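Local coordinates for ribokinase (Arabidopsis thaliana, PDB 6ILS), which phosphorylates D-ribose at O-5 with ATP and magnesium, giving the ribose 5-phosphate used for nucleotide synthesis or the pentose phosphate pathway, at residues G114-N117 with M118-P122; E178-D181 with S182-I185. One frame throughout, in Å; residues are numbered along the deposited sequence.

Contact 1: residues G114-N117 with M118-P122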
ATOM      1  N   GLY B 114       2.179  10.911   6.040  1.00 28.90           N
ATOM      2  CA  GLY B 114       2.595  12.132   5.375  1.00 27.14           C
ATOM      3  C   GLY B 114       3.683  11.885   4.359  1.00 28.72           C
ATOM      4  O   GLY B 114       3.619  12.367   3.222  1.00 25.49           O
ATOM      5  N   GLY B 115       4.686  11.118   4.773  1.00 28.17           N
ATOM      6  CA  GLY B 115       5.798  10.800   3.904  1.00 27.74           C
ATOM      7  C   GLY B 115       6.435  12.006   3.253  1.00 22.13           C
ATOM      8  O   GLY B 115       6.621  13.052   3.893  1.00 24.31           O
ATOM      9  N   ALA B 116       6.739  11.869   1.965  1.00 22.53           N
ATOM     10  CA  ALA B 116       7.388  12.927   1.197  1.00 21.00           C
ATOM     11  C   ALA B 116       6.533  14.194   1.163  1.00 21.97           C
ATOM     12  O   ALA B 116       7.068  15.294   1.017  1.00 23.35           O
ATOM     13  CB  ALA B 116       7.683  12.452  -0.216  1.00 20.38           C
ATOM     14  N   ASN B 117       5.212  14.043   1.292  1.00 22.16           N
ATOM     15  CA  ASN B 117       4.314  15.212   1.244  1.00 22.06           C
ATOM     16  C   ASN B 117       4.614  16.192   2.373  1.00 21.42           C
ATOM     17  O   ASN B 117       4.490  17.416   2.199  1.00 21.41           O
ATOM     18  CB  ASN B 117       2.844  14.793   1.334  1.00 19.53           C
ATOM     19  CG  ASN B 117       2.358  14.064   0.092  1.00 17.55           C
ATOM     20  OD1 ASN B 117       2.628  14.469  -1.039  1.00 18.30           O
ATOM     21  ND2 ASN B 117       1.608  12.989   0.307  1.00 19.94           N
ATOM     22  N   MET B 118       4.990  15.641   3.527  1.00 22.39           N
ATOM     23  CA  MET B 118       5.237  16.448   4.719  1.00 23.82           C
ATOM     24  C   MET B 118       6.724  16.671   4.986  1.00 29.39           C
ATOM     25  O   MET B 118       7.101  17.645   5.641  1.00 29.49           O
ATOM     26  CB  MET B 118       4.596  15.797   5.944  1.00 23.36           C
ATOM     27  CG  MET B 118       3.080  15.856   5.978  1.00 22.72           C
ATOM     28  SD  MET B 118       2.431  17.530   5.947  1.00 26.34           S
ATOM     29  CE  MET B 118       2.865  18.132   7.580  1.00 31.29           C
ATOM     30  N   LYS B 119       7.575  15.789   4.468  1.00 24.44           N
ATOM     31  CA  LYS B 119       8.959  15.758   4.931  1.00 30.06           C
ATOM     32  C   LYS B 119      10.036  15.998   3.880  1.00 29.49           C
ATOM     33  O   LYS B 119      11.208  16.137   4.230  1.00 34.16           O
ATOM     34  CB  LYS B 119       9.207  14.419   5.633  1.00 31.52           C
ATOM     35  CG  LYS B 119       8.466  14.325   6.966  1.00 36.15           C
ATOM     36  CD  LYS B 119       8.551  12.935   7.572  1.00 46.27           C
ATOM     37  CE  LYS B 119       7.932  12.907   8.962  1.00 50.44           C
ATOM     38  NZ  LYS B 119       7.954  11.531   9.533  1.00 56.08           N
ATOM     39  N   ALA B 120       9.665  16.092   2.608  1.00 26.77           N
ATOM     40  CA  ALA B 120      10.672  16.195   1.556  1.00 26.11           C
ATOM     41  C   ALA B 120      10.770  17.563   0.909  1.00 27.81           C
ATOM     42  O   ALA B 120      11.345  17.697  -0.168  1.00 27.58           O
ATOM     43  CB  ALA B 120      10.406  15.154   0.487  1.00 28.32           C
ATOM     44  N   TRP B 121      10.187  18.572   1.543  1.00 28.10           N
ATOM     45  CA  TRP B 121      10.248  19.925   1.021  1.00 27.95           C
ATOM     46  C   TRP B 121      11.463  20.653   1.589  1.00 30.21           C
ATOM     47  O   TRP B 121      11.854  20.398   2.718  1.00 31.83           O
ATOM     48  CB  TRP B 121       8.973  20.695   1.372  1.00 26.51           C
ATOM     49  CG  TRP B 121       7.717  20.157   0.730  1.00 22.27           C
ATOM     50  CD1 TRP B 121       6.834  19.254   1.264  1.00 22.24           C
ATOM     51  CD2 TRP B 121       7.212  20.495  -0.563  1.00 21.95           C
ATOM     52  NE1 TRP B 121       5.808  19.007   0.367  1.00 22.31           N
ATOM     53  CE2 TRP B 121       6.015  19.766  -0.755  1.00 20.21           C
ATOM     54  CE3 TRP B 121       7.645  21.354  -1.576  1.00 25.34           C
ATOM     55  CZ2 TRP B 121       5.253  19.880  -1.914  1.00 18.92           C
ATOM     56  CZ3 TRP B 121       6.892  21.455  -2.733  1.00 22.87           C
ATOM     57  CH2 TRP B 121       5.702  20.716  -2.890  1.00 19.68           C
ATOM     58  N   PRO B 122      12.042  21.582   0.820  1.00 29.24           N
ATOM     59  CA  PRO B 122      13.145  22.347   1.413  1.00 35.50           C
ATOM     60  C   PRO B 122      12.633  23.279   2.503  1.00 36.38           C
ATOM     61  O   PRO B 122      11.451  23.642   2.502  1.00 35.07           O
ATOM     62  CB  PRO B 122      13.696  23.136   0.229  1.00 31.48           C
ATOM     63  CG  PRO B 122      12.488  23.381  -0.621  1.00 34.64           C
ATOM     64  CD  PRO B 122      11.614  22.142  -0.472  1.00 31.36           C
TER
HETATM   65  O   HOH W   1       5.674  10.309   7.536  1.00 41.51           O
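The carbonyl oxygen of Gly-115, at the N-cap of the short helix 116-119, is gripped by two backbone amides of that helix. Lys-119 N reaches Gly-115 O at 3.0 Å in the carbonyl plane, while Met-118 N, 3.1 Å from Gly-115 O, comes from 52° out of that plane. One residue further along, Ala-120 N bonds to Ala-116 O, and the two methyls lie alongside, Ala-116 CB 3.9 Å from Ala-120 CB. The next carbonyl is met by a side chain: with CG of Trp-121 beside its own backbone N (chi1 -65°), the indole folds back and sets NE1 2.8 Å from Asn-117 O, at the ring edge and near its plane. The bond is bent and weak. The indole also packs on Val-59 and Arg-61 of strand 56-63. A leucine in place of Trp-121 would probably leave Asn-117 O without this N-H and open a gap against Val-59. The Asn-117 side chain turns elsewhere, its ND2 bonded to Ala-11 O beside Asn-12, which lines the ribose pocket. The helix follows strand 108-113 of the four-stranded sheet after two glycines, and Ala-116 and Ala-120 also rest on Arg-61, in the large sheet.

Contact 2: residues E178-D181 with S182-I185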
ATOM      1  N   GLU B 178      -1.148  33.952   8.923  1.00 29.38           N
ATOM      2  CA  GLU B 178      -0.196  34.354   7.921  1.00 28.59           C
ATOM      3  C   GLU B 178      -0.603  33.729   6.586  1.00 28.65           C
ATOM      4  O   GLU B 178      -0.433  34.325   5.525  1.00 29.35           O
ATOM      5  CB  GLU B 178       1.204  33.918   8.340  1.00 33.76           C
ATOM      6  CG  GLU B 178       2.293  34.436   7.463  1.00 35.58           C
ATOM      7  CD  GLU B 178       3.643  33.990   7.952  1.00 39.52           C
ATOM      8  OE1 GLU B 178       3.684  33.138   8.870  1.00 41.08           O
ATOM      9  OE2 GLU B 178       4.661  34.484   7.419  1.00 49.40           O
ATOM     10  N   LEU B 179      -1.176  32.533   6.654  1.00 30.54           N
ATOM     11  CA  LEU B 179      -1.597  31.855   5.430  1.00 28.37           C
ATOM     12  C   LEU B 179      -2.910  32.456   4.929  1.00 23.64           C
ATOM     13  O   LEU B 179      -3.019  32.826   3.758  1.00 27.04           O
ATOM     14  CB  LEU B 179      -1.728  30.350   5.666  1.00 24.52           C
ATOM     15  CG  LEU B 179      -2.138  29.522   4.432  1.00 23.88           C
ATOM     16  CD1 LEU B 179      -1.247  29.825   3.235  1.00 21.90           C
ATOM     17  CD2 LEU B 179      -2.138  28.038   4.766  1.00 22.07           C
ATOM     18  N   LEU B 180      -3.901  32.545   5.812  1.00 27.78           N
ATOM     19  CA  LEU B 180      -5.183  33.182   5.484  1.00 26.93           C
ATOM     20  C   LEU B 180      -5.008  34.579   4.878  1.00 31.64           C
ATOM     21  O   LEU B 180      -5.714  34.951   3.937  1.00 32.84           O
ATOM     22  CB  LEU B 180      -6.076  33.252   6.731  1.00 28.08           C
ATOM     23  CG  LEU B 180      -6.502  31.916   7.337  1.00 30.66           C
ATOM     24  CD1 LEU B 180      -7.237  32.103   8.656  1.00 35.79           C
ATOM     25  CD2 LEU B 180      -7.369  31.114   6.358  1.00 31.99           C
ATOM     26  N   ASP B 181      -4.055  35.354   5.393  1.00 32.68           N
ATOM     27  CA  ASP B 181      -3.812  36.701   4.871  1.00 31.81           C
ATOM     28  C   ASP B 181      -3.219  36.732   3.472  1.00 32.36           C
ATOM     29  O   ASP B 181      -3.191  37.786   2.838  1.00 34.12           O
ATOM     30  CB  ASP B 181      -2.862  37.482   5.796  1.00 40.18           C
ATOM     31  CG  ASP B 181      -3.578  38.147   6.953  1.00 46.00           C
ATOM     32  OD1 ASP B 181      -4.749  38.555   6.787  1.00 45.83           O
ATOM     33  OD2 ASP B 181      -2.958  38.270   8.034  1.00 51.67           O
ATOM     34  N   SER B 182      -2.727  35.593   2.993  1.00 30.09           N
ATOM     35  CA  SER B 182      -1.980  35.576   1.739  1.00 29.24           C
ATOM     36  C   SER B 182      -2.729  34.899   0.586  1.00 25.95           C
ATOM     37  O   SER B 182      -2.257  34.894  -0.540  1.00 30.72           O
ATOM     38  CB  SER B 182      -0.639  34.866   1.933  1.00 33.63           C
ATOM     39  OG  SER B 182       0.081  35.421   3.021  1.00 40.40           O
ATOM     40  N   ILE B 183      -3.889  34.332   0.879  1.00 27.10           N
ATOM     41  CA  ILE B 183      -4.693  33.684  -0.160  1.00 26.97           C
ATOM     42  C   ILE B 183      -5.837  34.595  -0.601  1.00 31.20           C
ATOM     43  O   ILE B 183      -6.107  35.620   0.038  1.00 25.91           O
ATOM     44  CB  ILE B 183      -5.249  32.347   0.333  1.00 25.96           C
ATOM     45  CG1 ILE B 183      -6.212  32.584   1.503  1.00 23.96           C
ATOM     46  CG2 ILE B 183      -4.098  31.400   0.691  1.00 24.76           C
ATOM     47  CD1 ILE B 183      -6.914  31.363   1.996  1.00 29.11           C
ATOM     48  N   ASP B 184      -6.503  34.237  -1.697  1.00 23.88           N
ATOM     49  CA  ASP B 184      -7.614  35.039  -2.205  1.00 24.53           C
ATOM     50  C   ASP B 184      -8.950  34.358  -1.924  1.00 26.39           C
ATOM     51  O   ASP B 184      -9.930  35.000  -1.548  1.00 24.79           O
ATOM     52  CB  ASP B 184      -7.455  35.289  -3.705  1.00 21.46           C
ATOM     53  CG  ASP B 184      -6.215  36.111  -4.035  1.00 32.50           C
ATOM     54  OD1 ASP B 184      -6.266  37.348  -3.869  1.00 33.72           O
ATOM     55  OD2 ASP B 184      -5.190  35.533  -4.462  1.00 29.45           O
ATOM     56  N   ILE B 185      -8.988  33.043  -2.100  1.00 20.94           N
ATOM     57  CA  ILE B 185     -10.219  32.307  -1.884  1.00 20.75           C
ATOM     58  C   ILE B 185      -9.973  31.159  -0.936  1.00 17.05           C
ATOM     59  O   ILE B 185      -9.069  30.358  -1.153  1.00 18.80           O
ATOM     60  CB  ILE B 185     -10.786  31.761  -3.217  1.00 17.39           C
ATOM     61  CG1 ILE B 185     -11.052  32.910  -4.183  1.00 23.17           C
ATOM     62  CG2 ILE B 185     -12.035  30.930  -2.954  1.00 17.91           C
ATOM     63  CD1 ILE B 185     -11.503  32.475  -5.573  1.00 23.66           C
TER
HETATM   64  O   HOH W   2      -5.200  37.837   0.824  1.00 38.37           O
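Ser-182 turns its hydroxyl back onto the last turn of helix 177-180, where OG donates to Glu-178 O at 2.8 Å. A chi1 of -53° puts OG beside the serine's own backbone N and turns it back toward that carbonyl; the approach is nearly head-on, with a C=O...OG angle of 174°. The amide of the same residue closes on the next carbonyl: Ser-182 N lies 2.9 Å from Leu-179 O, well above the carbonyl plane. Ile-183 N adds a weak, long bond to that oxygen. The tightly packed side is built from Ile-183 against the helix. Its CG1 stands between its backbone N and carbonyl carbon (chi1 64°), 3.4 Å from Leu-180 O, and CG2 meets Leu-179 CD1 at 4.1 Å. The Leu-179 and Ile-183 side chains cross at a slant and both reach Leu-166 of strand 164-170. The other side is looser and wetter: Asp-181 is exposed, and a water donates to both Asp-181 O and Ile-183 O. Glu-178, though exposed, is tied to helix 147-158 by a salt bridge from OE2 to Lys-155. The turn completes a beta-alpha-beta crossover from strand 164-170 through helix 177-180 to the adjacent parallel strand 185-187, as in the alpha/beta core of PfkB kinases.

From the N terminus, the chain completes strand 108-113 of the four-stranded sheet and at once makes contact 1, a single helical turn before the chain goes on to the large sheet. Strand 138-143, helix 147-158 and strand 164-170 follow before contact 2, the turn between helix 177-180 and strand 185-187. Each contact closes only a few residues; the two lie in series, neither nesting nor crossing, and do not touch, with centres about 22 Å apart and nearest atoms about 11 Å apart. Contact 1 joins the small sheet to strand 56-63, whereas contact 2 is the helix-to-strand turn of the beta-alpha-beta crossover between the adjacent parallel strands 164-170 and 185-187 of the large one.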